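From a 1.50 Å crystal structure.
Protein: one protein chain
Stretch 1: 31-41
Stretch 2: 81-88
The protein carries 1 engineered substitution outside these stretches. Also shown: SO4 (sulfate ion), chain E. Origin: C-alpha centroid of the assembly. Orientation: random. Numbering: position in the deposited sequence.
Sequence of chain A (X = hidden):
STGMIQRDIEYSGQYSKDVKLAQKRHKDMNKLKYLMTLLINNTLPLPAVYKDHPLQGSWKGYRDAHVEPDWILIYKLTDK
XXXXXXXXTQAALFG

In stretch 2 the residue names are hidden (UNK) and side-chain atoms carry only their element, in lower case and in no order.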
# COMPACT_ATOMS: atom_id res chain seq x y z
N LYS A 31 3.58 10.44 5.05
CA LYS A 31 4.44 9.29 4.76
C LYS A 31 3.76 8.31 3.81
O LYS A 31 4.38 7.75 2.91
CB LYS A 31 4.84 8.57 6.06
CG LYS A 31 5.73 9.40 6.98
CD LYS A 31 6.24 8.52 8.12
CE LYS A 31 7.21 9.26 9.02
NZ LYS A 31 7.83 8.32 10.01
N LEU A 32 2.46 8.10 4.01
CA LEU A 32 1.72 7.21 3.13
C LEU A 32 1.57 7.85 1.75
O LEU A 32 1.73 7.18 0.72
CB LEU A 32 0.34 6.90 3.72
CG LEU A 32 -0.58 6.08 2.82
CD1 LEU A 32 0.02 4.70 2.58
CD2 LEU A 32 -1.97 5.98 3.41
N LYS A 33 1.29 9.15 1.73
CA LYS A 33 1.14 9.86 0.46
C LYS A 33 2.42 9.80 -0.37
O LYS A 33 2.36 9.62 -1.59
CB LYS A 33 0.71 11.31 0.71
CG LYS A 33 -0.73 11.41 1.25
CD LYS A 33 -1.07 12.82 1.70
CE LYS A 33 -2.47 12.85 2.30
NZ LYS A 33 -2.85 14.19 2.83
N TYR A 34 3.57 9.93 0.28
CA TYR A 34 4.83 9.91 -0.46
C TYR A 34 5.04 8.56 -1.15
O TYR A 34 5.40 8.50 -2.32
CB TYR A 34 6.01 10.26 0.45
CG TYR A 34 7.28 10.52 -0.32
CD1 TYR A 34 7.46 11.72 -0.99
CD2 TYR A 34 8.28 9.56 -0.40
CE1 TYR A 34 8.61 11.98 -1.71
CE2 TYR A 34 9.45 9.81 -1.12
CZ TYR A 34 9.60 11.02 -1.78
OH TYR A 34 10.73 11.30 -2.51
N LEU A 35 4.78 7.49 -0.41
CA LEU A 35 4.89 6.14 -0.95
C LEU A 35 3.91 5.94 -2.11
O LEU A 35 4.27 5.41 -3.16
CB LEU A 35 4.63 5.12 0.15
CG LEU A 35 4.49 3.67 -0.28
CD1 LEU A 35 5.72 3.18 -1.03
CD2 LEU A 35 4.27 2.82 0.97
N MET A 36 2.66 6.34 -1.90
CA MET A 36 1.66 6.23 -2.95
C MET A 36 2.07 6.97 -4.22
O MET A 36 1.87 6.47 -5.32
CB MET A 36 0.30 6.73 -2.48
CG MET A 36 -0.33 5.90 -1.37
SD MET A 36 -1.88 6.62 -0.80
CE MET A 36 -2.90 6.39 -2.22
N THR A 37 2.65 8.15 -4.05
CA THR A 37 3.08 8.95 -5.20
C THR A 37 4.19 8.25 -5.99
O THR A 37 4.19 8.26 -7.23
CB THR A 37 3.47 10.37 -4.79
OG1 THR A 37 2.32 11.01 -4.21
CG2 THR A 37 3.95 11.17 -5.99
N LEU A 38 5.13 7.61 -5.30
CA LEU A 38 6.17 6.86 -5.99
C LEU A 38 5.58 5.75 -6.85
O LEU A 38 5.96 5.57 -8.00
CB LEU A 38 7.17 6.27 -4.98
CG LEU A 38 8.02 7.28 -4.20
CD1 LEU A 38 8.90 6.54 -3.20
CD2 LEU A 38 8.87 8.15 -5.13
N LEU A 39 4.60 5.03 -6.30
CA LEU A 39 3.93 3.98 -7.04
C LEU A 39 3.13 4.53 -8.23
O LEU A 39 3.24 4.02 -9.34
CB LEU A 39 3.03 3.16 -6.11
CG LEU A 39 3.82 2.28 -5.15
CD1 LEU A 39 3.00 1.95 -3.92
CD2 LEU A 39 4.23 1.00 -5.86
N ILE A 40 2.35 5.57 -7.98
CA ILE A 40 1.53 6.18 -9.04
C ILE A 40 2.41 6.68 -10.18
O ILE A 40 2.06 6.50 -11.35
CB ILE A 40 0.69 7.33 -8.46
CG1 ILE A 40 -0.46 6.76 -7.63
CG2 ILE A 40 0.16 8.24 -9.57
CD1 ILE A 40 -1.13 7.78 -6.72
N ASN A 41 3.56 7.27 -9.85
CA ASN A 41 4.46 7.83 -10.85
C ASN A 41 5.39 6.80 -11.50
O ASN A 41 6.20 7.15 -12.37
CB ASN A 41 5.30 8.95 -10.24
CG ASN A 41 4.49 10.19 -9.95
OD1 ASN A 41 3.34 10.30 -10.35
ND2 ASN A 41 5.10 11.14 -9.26
N UNK A 81 -2.48 -2.47 -14.01
CA UNK A 81 -3.12 -1.79 -12.89
C UNK A 81 -2.21 -1.56 -11.71
O UNK A 81 -1.28 -2.34 -11.45
c UNK A 81 -4.05 -3.79 -10.27
c UNK A 81 -4.39 -2.53 -12.45
c UNK A 81 -5.63 -4.66 -11.99
c UNK A 81 -4.33 -3.90 -11.77
N UNK A 82 -2.47 -0.46 -11.01
CA UNK A 82 -1.93 -0.26 -9.67
C UNK A 82 -3.15 -0.14 -8.77
O UNK A 82 -3.98 0.74 -8.97
c UNK A 82 -1.11 1.02 -9.60
c UNK A 82 -0.10 2.94 -8.33
c UNK A 82 -0.01 0.64 -7.34
c UNK A 82 -0.82 1.60 -8.20
N UNK A 83 -3.27 -1.04 -7.80
CA UNK A 83 -4.44 -1.03 -6.93
C UNK A 83 -4.02 -0.93 -5.46
O UNK A 83 -3.32 -1.80 -4.94
c UNK A 83 -9.74 -3.17 -6.20
n UNK A 83 -9.86 -2.49 -7.33
n UNK A 83 -8.57 -3.70 -5.85
c UNK A 83 -7.35 -3.59 -6.65
c UNK A 83 -6.49 -2.39 -6.23
n UNK A 83 -10.80 -3.33 -5.41
c UNK A 83 -5.29 -2.28 -7.15
N UNK A 84 -4.42 0.16 -4.82
CA UNK A 84 -4.21 0.31 -3.38
C UNK A 84 -5.28 -0.48 -2.65
O UNK A 84 -6.48 -0.20 -2.77
c UNK A 84 -4.23 1.79 -3.02
c UNK A 84 -1.01 3.96 -4.83
c UNK A 84 -1.82 2.44 -3.17
c UNK A 84 -3.11 2.56 -3.65
c UNK A 84 -0.77 3.13 -3.75
c UNK A 84 -2.31 4.09 -5.33
c UNK A 84 -3.34 3.39 -4.73
N UNK A 85 -4.86 -1.49 -1.89
CA UNK A 85 -5.80 -2.49 -1.36
C UNK A 85 -6.17 -2.32 0.11
O UNK A 85 -7.35 -2.29 0.45
o UNK A 85 -7.38 -4.40 -3.37
c UNK A 85 -6.27 -4.99 -1.32
c UNK A 85 -7.46 -4.99 -2.27
c UNK A 85 -5.27 -3.90 -1.62
o UNK A 85 -8.49 -5.61 -1.91
N UNK A 86 -5.16 -2.25 0.98
CA UNK A 86 -5.38 -2.02 2.41
C UNK A 86 -4.21 -1.25 2.99
O UNK A 86 -3.10 -1.28 2.45
c UNK A 86 -5.52 -3.34 3.19
n UNK A 86 -7.66 -3.77 5.27
c UNK A 86 -7.98 -4.09 6.52
c UNK A 86 -6.84 -4.08 2.96
n UNK A 86 -8.25 -3.14 7.40
c UNK A 86 -7.33 -4.75 4.23
n UNK A 86 -7.99 -5.36 6.90
N UNK A 87 -4.46 -0.57 4.11
CA UNK A 87 -3.37 -0.02 4.90
C UNK A 87 -3.71 -0.06 6.38
O UNK A 87 -4.87 0.13 6.77
o UNK A 87 -1.75 1.79 5.07
c UNK A 87 -2.96 1.40 4.42
c UNK A 87 -4.04 2.43 4.74
N UNK A 88 -2.72 -0.33 7.22
CA UNK A 88 -2.93 -0.40 8.65
C UNK A 88 -1.83 -1.18 9.33
O UNK A 88 -0.74 -1.35 8.78
S SO4 E . -11.85 -5.99 -3.26
O1 SO4 E . -11.70 -6.89 -2.13
O2 SO4 E . -10.54 -5.45 -3.64
O3 SO4 E . -12.76 -4.90 -2.89
O4 SO4 E . -12.41 -6.72 -4.40

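Position 81 carries four side-chain carbons, forked at the second. None reaches stretch 1. A fork at the second carbon is leucine: Leu 81.

Position 82 has the same four carbons and the same fork, but its CA-to-CB bond points toward the helix. One terminal carbon lies against the helix backbone and the side chains of Leu 39 and Ile 40. This is Leu 82. Its CD2 is 3.6 Å from Leu 39 C and 3.6 Å from Ile 40 N, so the methyl packs directly on the main chain.

Position 83 shows three carbons, a nitrogen, then a carbon bearing two more nitrogens. That is a guanidinium, out of reach of the helix. The residue is Arg 83. Its NH2 donates a hydrogen bond to sulfate O2 at 2.8 Å.

Position 84 has one carbon followed by a ring of six carbons. The ring meets Met 36, Leu 39 and Ile 40. It is Phe 84. Met 36 CE sits over one face, 3.8 Å from the ring centroid, in a CH-pi contact. Ile 40 CG1 lies at the edge, 4.0 Å from Phe 84 CE2. Leu 39 CD1 is 4.0 Å from Phe 84 CE1.

Position 85 has three carbons, the third carrying two oxygens. None reaches the helix. A carboxylate on that length of chain is glutamate: Glu 85. Its OE1 forms a salt bridge with Arg 83 NE at 2.8 Å, and its OE2 is 2.7 Å from sulfate O2.

Position 86 repeats the pattern of three carbons, a nitrogen and a carbon with two nitrogens. Nothing here reaches stretch 1. It is Arg 86, with hydrogen bonds elsewhere in the structure.

Position 87 has one carbon bearing an oxygen and a carbon. Its CA-to-CB bond points toward the helix, and the side chain approaches Leu 32. This is Thr 87. Its OG1 is 4.2 Å from Leu 32 CD1 and is hydrogen-bonded elsewhere.

Position 88 has no side-chain atoms, and nothing reaches the helix. Its phi/psi of 160/-159° would jam a CB against the preceding carbonyl oxygen. It is Gly 88.

The helix and strand run nearly antiparallel, at 161°, with axes 10.0 Å apart at closest approach. Leu 82 and Phe 84 supply most of the strand's buried area, and Thr 87 adds a smaller patch near Leu 32. No hydrogen bond crosses between the stretches. Apolar packing holds the contact, while Arg 83 and Glu 85 pair in a salt bridge, beyond reach of the helix.

Stretch 2 81-88: LLRFERTG
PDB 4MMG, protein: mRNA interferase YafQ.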